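Local coordinates for protein beta-galactosidase (Geobacillus stearothermophilus, PDB 4OIF) that probably hydrolyses terminal non-reducing beta-D-galactose residues of beta-D-galactosides, as a zinc-binding enzyme of glycoside hydrolase family 42, at residues A[139-144]-A[244-249]; A[238-243]-A[250-255]. One frame throughout, in Å; residues are numbered along the deposited sequence.

Contact 1 of 2, residues A[139-144]-A[244-249]; sequences LLAERY and RELTPH
Ala141 meets Leu246 where the C-terminal end of helix 127-144 lies beside the last turn of helix 218-246. Both helices lie on the outside of the TIM barrel, one before and one after strand 150-154 in the chain. The alpha carbons of Ala141 and Leu246 are only 6.2 Å apart, a spacing that suits alanine, whose single methyl already fills the gap. Ala141 CB rests against both the root and one branch of the leucine: it lies 3.9 Å from Leu246 CD1 and 4.0 Å from Leu246 CB. Thr247 adds a looser touch, its CG2 methyl 4.4 Å from Ala141 CB. Thr247 has left helical geometry, and its hydroxyl is engaged with Leu243 O and with Trp153 NE1, while its CG2 methyl faces Ala141.

One residue further on, Glu142 contributes its aliphatic stem rather than its charge. Its CB points away from the other segment, but with CG set beside the backbone N (chi1 -72°) the methylene swings back, and Glu142 CG comes to 3.7 Å from Leu246 CD1. Leu246 CD1 is also 3.9 Å from the backbone atom Glu142 N. Beyond CG the chain is extended, carrying the carboxylate past the leucine instead of onto it, at the exposed margin.

Arg143 and Tyr144 turn to the other flank of the helix. Both bind Asp71, the arginine by a salt bridge and the tyrosine through OH, and the Tyr144 ring stacks with Phe74.

With no hydrogen bond joining the two segments, they are held by methyl and methylene packing alone: shielded around Ala141 and Thr247, open at Leu246 and Glu142, where a long stem can cover a hydrocarbon while keeping its charge in solvent.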
loop_
_atom_site.group_PDB
_atom_site.type_symbol
_atom_site.label_atom_id
_atom_site.label_comp_id
_atom_site.label_asym_id
_atom_site.label_seq_id
_atom_site.Cartn_x
_atom_site.Cartn_y
_atom_site.Cartn_z
ATOM N N LEU A 139 40.865 -20.944 6.216
ATOM C CA LEU A 139 41.711 -21.146 5.038
ATOM C C LEU A 139 42.250 -19.803 4.564
ATOM O O LEU A 139 43.430 -19.678 4.207
ATOM C CB LEU A 139 40.947 -21.850 3.902
ATOM C CG LEU A 139 40.513 -23.299 4.179
ATOM C CD1 LEU A 139 39.721 -23.888 3.015
ATOM C CD2 LEU A 139 41.702 -24.184 4.507
ATOM N N LEU A 140 41.383 -18.793 4.576
ATOM C CA LEU A 140 41.801 -17.463 4.154
ATOM C C LEU A 140 42.928 -16.924 5.036
ATOM O O LEU A 140 43.945 -16.469 4.509
ATOM C CB LEU A 140 40.622 -16.490 4.155
ATOM C CG LEU A 140 39.675 -16.576 2.952
ATOM C CD1 LEU A 140 38.419 -15.781 3.232
ATOM C CD2 LEU A 140 40.345 -16.113 1.654
ATOM N N ALA A 141 42.766 -16.984 6.359
ATOM C CA ALA A 141 43.813 -16.466 7.243
ATOM C C ALA A 141 45.100 -17.285 7.107
ATOM O O ALA A 141 46.194 -16.736 7.162
ATOM C CB ALA A 141 43.345 -16.430 8.701
ATOM N N GLU A 142 44.968 -18.587 6.909
ATOM C CA GLU A 142 46.131 -19.434 6.706
ATOM C C GLU A 142 46.912 -18.965 5.500
ATOM O O GLU A 142 48.133 -18.847 5.562
ATOM C CB GLU A 142 45.743 -20.905 6.501
ATOM C CG GLU A 142 45.240 -21.630 7.728
ATOM C CD GLU A 142 44.888 -23.086 7.437
ATOM O OE1 GLU A 142 44.797 -23.457 6.247
ATOM O OE2 GLU A 142 44.698 -23.854 8.400
ATOM N N ARG A 143 46.206 -18.707 4.398
ATOM C CA ARG A 143 46.885 -18.435 3.140
ATOM C C ARG A 143 47.365 -16.990 2.985
ATOM O O ARG A 143 48.433 -16.758 2.424
ATOM C CB ARG A 143 45.987 -18.799 1.959
ATOM C CG ARG A 143 46.677 -18.634 0.631
ATOM C CD ARG A 143 45.801 -19.056 -0.518
ATOM N NE ARG A 143 45.816 -20.493 -0.653
ATOM C CZ ARG A 143 46.400 -21.137 -1.647
ATOM N NH1 ARG A 143 46.985 -20.457 -2.615
ATOM N NH2 ARG A 143 46.373 -22.461 -1.677
ATOM N N TYR A 144 46.607 -16.019 3.483
ATOM C CA TYR A 144 46.927 -14.618 3.203
ATOM C C TYR A 144 47.370 -13.823 4.429
ATOM O O TYR A 144 47.783 -12.669 4.310
ATOM C CB TYR A 144 45.723 -13.935 2.541
ATOM C CG TYR A 144 45.289 -14.659 1.295
ATOM C CD1 TYR A 144 46.083 -14.657 0.162
ATOM C CD2 TYR A 144 44.109 -15.381 1.261
ATOM C CE1 TYR A 144 45.711 -15.335 -0.980
ATOM C CE2 TYR A 144 43.729 -16.063 0.130
ATOM C CZ TYR A 144 44.531 -16.032 -0.992
ATOM O OH TYR A 144 44.150 -16.709 -2.129
ATOM N N ARG A 244 41.505 -14.222 14.794
ATOM C CA ARG A 244 42.242 -13.854 15.997
ATOM C C ARG A 244 43.412 -14.796 16.217
ATOM O O ARG A 244 44.505 -14.357 16.593
ATOM C CB ARG A 244 41.346 -13.864 17.229
ATOM C CG ARG A 244 40.260 -12.799 17.227
ATOM C CD ARG A 244 40.833 -11.412 17.008
ATOM N NE ARG A 244 39.946 -10.380 17.545
ATOM C CZ ARG A 244 40.058 -9.085 17.274
ATOM N NH1 ARG A 244 41.015 -8.642 16.459
ATOM N NH2 ARG A 244 39.199 -8.234 17.807
ATOM N N GLU A 245 43.184 -16.093 16.001
ATOM C CA GLU A 245 44.275 -17.043 16.204
ATOM C C GLU A 245 45.454 -16.756 15.281
ATOM O O GLU A 245 46.593 -16.643 15.723
ATOM C CB GLU A 245 43.810 -18.480 15.977
ATOM C CG GLU A 245 42.968 -19.059 17.090
ATOM C CD GLU A 245 42.557 -20.497 16.815
ATOM O OE1 GLU A 245 43.187 -21.154 15.943
ATOM O OE2 GLU A 245 41.599 -20.959 17.478
ATOM N N LEU A 246 45.168 -16.639 13.992
ATOM C CA LEU A 246 46.219 -16.624 12.995
ATOM C C LEU A 246 46.704 -15.222 12.660
ATOM O O LEU A 246 47.837 -15.046 12.227
ATOM C CB LEU A 246 45.735 -17.335 11.732
ATOM C CG LEU A 246 45.338 -18.794 11.980
ATOM C CD1 LEU A 246 44.893 -19.445 10.702
ATOM C CD2 LEU A 246 46.497 -19.566 12.564
ATOM N N THR A 247 45.858 -14.219 12.853
ATOM C CA THR A 247 46.242 -12.860 12.478
ATOM C C THR A 247 45.840 -11.808 13.519
ATOM O O THR A 247 45.136 -10.848 13.201
ATOM C CB THR A 247 45.631 -12.476 11.097
ATOM O OG1 THR A 247 44.201 -12.658 11.100
ATOM C CG2 THR A 247 46.244 -13.317 9.985
ATOM N N PRO A 248 46.302 -11.974 14.766
ATOM C CA PRO A 248 45.905 -11.105 15.884
ATOM C C PRO A 248 46.286 -9.645 15.682
ATOM O O PRO A 248 45.726 -8.765 16.334
ATOM C CB PRO A 248 46.685 -11.690 17.064
ATOM C CG PRO A 248 47.901 -12.282 16.430
ATOM C CD PRO A 248 47.370 -12.906 15.164
ATOM N N HIS A 249 47.243 -9.401 14.794
ATOM C CA HIS A 249 47.765 -8.077 14.516
ATOM C C HIS A 249 46.955 -7.404 13.408
ATOM O O HIS A 249 47.189 -6.243 13.056
ATOM C CB HIS A 249 49.237 -8.182 14.109
ATOM C CG HIS A 249 49.456 -8.992 12.865
ATOM N ND1 HIS A 249 49.051 -10.307 12.752
ATOM C CD2 HIS A 249 50.032 -8.672 11.679
ATOM C CE1 HIS A 249 49.360 -10.758 11.548
ATOM N NE2 HIS A 249 49.960 -9.787 10.880
#

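Contact 2 of 2, residues A[238-243]-A[250-255]; sequences NEIVPL and IPITTN
Ile252 reaches out of the strand that starts at 252 and sets its end on helix 218-246, part of a beta/alpha unit of the TIM barrel, in which an outer helix returns by a short turn to the strand it covers. The tight part is a three-residue cluster. Ile252 CD1 enters the groove between Ile240 and Leu243, residues one helical turn apart, and lies 4.0 Å from Ile240 CB and equally 4.0 Å from Leu243 CB. Beside it the branch methyls meet, Ile252 CG2 standing 4.1 Å from Ile240 CG2. A long branched residue suits position 252, since the backbones are well separated, with alpha carbons of Ile240 and Ile252 8.2 Å apart, and its extended CG1-CD1 arm (chi2 169°) spans much of that gap. Ile240 holds CG1 in the crowded position between N and the carbonyl carbon (chi1 68°), which places CG2 where it can face the strand.

Away from this cluster the packing slackens. Ile250 starts toward the helix, but its end turns aside and packs on Trp153, leaving its side chain no closer than 5.9 Å to the helical segment. Val241 points the other way, onto Gln134 of helix 127-144, and it and Pro251 are partly exposed, whereas Ile240, Leu243 and Ile252 are buried.

Farther along the strand the surroundings turn polar: Asn255 bonds to Asn157 and to the backbone N of Glu158, predicted to be a substrate-binding residue and the proton donor, respectively. On the helix, Pro242 has no N-H to give, the N of Leu243 also lacks a bond to the turn before, and the helix kinks here. The carbonyl an ordinary helix would use for Pro242, Asn238 O, instead takes a hydrogen bond from Gln134 NE2.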
loop_
_atom_site.group_PDB
_atom_site.type_symbol
_atom_site.label_atom_id
_atom_site.label_comp_id
_atom_site.label_asym_id
_atom_site.label_seq_id
_atom_site.Cartn_x
_atom_site.Cartn_y
_atom_site.Cartn_z
ATOM N N ASN A 238 32.070 -16.174 16.107
ATOM C CA ASN A 238 32.363 -17.455 15.519
ATOM C C ASN A 238 33.174 -17.319 14.245
ATOM O O ASN A 238 34.133 -18.069 14.040
ATOM C CB ASN A 238 31.099 -18.234 15.216
ATOM C CG ASN A 238 31.410 -19.612 14.716
ATOM O OD1 ASN A 238 31.738 -20.489 15.509
ATOM N ND2 ASN A 238 31.338 -19.814 13.402
ATOM N N GLU A 239 32.774 -16.377 13.392
ATOM C CA GLU A 239 33.519 -16.086 12.163
ATOM C C GLU A 239 34.974 -15.752 12.470
ATOM O O GLU A 239 35.878 -16.261 11.820
ATOM C CB GLU A 239 32.902 -14.916 11.385
ATOM C CG GLU A 239 31.734 -15.268 10.487
ATOM C CD GLU A 239 31.761 -14.490 9.183
ATOM O OE1 GLU A 239 30.812 -13.729 8.906
ATOM O OE2 GLU A 239 32.749 -14.628 8.436
ATOM N N ILE A 240 35.200 -14.892 13.456
ATOM C CA ILE A 240 36.524 -14.322 13.621
ATOM C C ILE A 240 37.466 -15.148 14.474
ATOM O O ILE A 240 38.629 -14.775 14.610
ATOM C CB ILE A 240 36.464 -12.935 14.234
ATOM C CG1 ILE A 240 35.987 -13.031 15.686
ATOM C CG2 ILE A 240 35.585 -12.016 13.379
ATOM C CD1 ILE A 240 36.028 -11.714 16.457
ATOM N N VAL A 241 36.993 -16.245 15.064
ATOM C CA VAL A 241 37.940 -17.090 15.814
ATOM C C VAL A 241 39.316 -17.327 15.113
ATOM O O VAL A 241 40.376 -17.026 15.694
ATOM C CB VAL A 241 37.313 -18.455 16.163
ATOM C CG1 VAL A 241 38.399 -19.445 16.583
ATOM C CG2 VAL A 241 36.291 -18.278 17.266
ATOM N N PRO A 242 39.315 -17.820 13.859
ATOM C CA PRO A 242 40.628 -18.077 13.243
ATOM C C PRO A 242 41.363 -16.798 12.859
ATOM O O PRO A 242 42.586 -16.781 12.716
ATOM C CB PRO A 242 40.276 -18.880 11.992
ATOM C CG PRO A 242 38.910 -18.393 11.623
ATOM C CD PRO A 242 38.207 -18.139 12.938
ATOM N N LEU A 243 40.613 -15.725 12.679
ATOM C CA LEU A 243 41.227 -14.450 12.385
ATOM C C LEU A 243 42.029 -13.985 13.602
ATOM O O LEU A 243 43.115 -13.436 13.468
ATOM C CB LEU A 243 40.166 -13.424 11.985
ATOM C CG LEU A 243 39.751 -13.359 10.513
ATOM C CD1 LEU A 243 39.509 -14.726 9.885
ATOM C CD2 LEU A 243 38.518 -12.485 10.377
ATOM N N ILE A 250 46.023 -8.156 12.827
ATOM C CA ILE A 250 45.202 -7.606 11.760
ATOM C C ILE A 250 43.866 -7.108 12.304
ATOM O O ILE A 250 43.074 -7.884 12.835
ATOM C CB ILE A 250 44.957 -8.628 10.642
ATOM C CG1 ILE A 250 46.287 -9.188 10.152
ATOM C CG2 ILE A 250 44.219 -7.954 9.479
ATOM C CD1 ILE A 250 47.150 -8.159 9.422
ATOM N N PRO A 251 43.612 -5.799 12.175
ATOM C CA PRO A 251 42.368 -5.250 12.726
ATOM C C PRO A 251 41.129 -5.800 12.011
ATOM O O PRO A 251 41.146 -6.069 10.818
ATOM C CB PRO A 251 42.517 -3.737 12.505
ATOM C CG PRO A 251 43.460 -3.616 11.357
ATOM C CD PRO A 251 44.409 -4.782 11.468
ATOM N N ILE A 252 40.058 -5.974 12.766
ATOM C CA ILE A 252 38.827 -6.541 12.247
ATOM C C ILE A 252 37.714 -5.508 12.265
ATOM O O ILE A 252 37.492 -4.850 13.294
ATOM C CB ILE A 252 38.391 -7.761 13.084
ATOM C CG1 ILE A 252 39.408 -8.904 12.946
ATOM C CG2 ILE A 252 36.971 -8.193 12.695
ATOM C CD1 ILE A 252 39.217 -10.065 13.952
ATOM N N THR A 253 37.012 -5.351 11.142
ATOM C CA THR A 253 35.798 -4.529 11.148
ATOM C C THR A 253 34.665 -5.221 10.427
ATOM O O THR A 253 34.868 -6.246 9.782
ATOM C CB THR A 253 36.011 -3.155 10.497
ATOM O OG1 THR A 253 34.887 -2.311 10.788
ATOM C CG2 THR A 253 36.165 -3.293 8.990
ATOM N N THR A 254 33.467 -4.661 10.554
ATOM C CA THR A 254 32.346 -5.036 9.694
ATOM C C THR A 254 31.594 -3.756 9.291
ATOM O O THR A 254 31.525 -2.807 10.074
ATOM C CB THR A 254 31.405 -6.064 10.392
ATOM O OG1 THR A 254 30.388 -6.494 9.480
ATOM C CG2 THR A 254 30.754 -5.476 11.644
ATOM N N ASN A 255 31.051 -3.702 8.075
ATOM C CA ASN A 255 30.473 -2.437 7.621
ATOM C C ASN A 255 29.030 -2.205 8.094
ATOM O O ASN A 255 28.148 -3.055 7.944
ATOM C CB ASN A 255 30.574 -2.286 6.090
ATOM C CG ASN A 255 30.198 -3.552 5.310
ATOM O OD1 ASN A 255 30.246 -4.684 5.819
ATOM N ND2 ASN A 255 29.849 -3.352 4.037
#

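From the N terminus, the chain passes through helix 127-144, strand 150-154 and the stretch with zinc ligands Cys163, Cys165 and Cys168 before helix 218-246 comes back; contact 1 closes this long loop of 99 residues. Contact 2 closes a turn of just six residues, and those six, 244-249, are the second segment of contact 1. The segments therefore alternate and the two loops cross. Contact 1 ties neighbouring outer helices together, whereas contact 2 ties the second helix to the barrel wall. Arg244 bridges them: its NH1 packs 3.4 Å from Ile252 CD1 and forms a salt bridge with Asp279, which also accepts a hydrogen bond from Ile252 N.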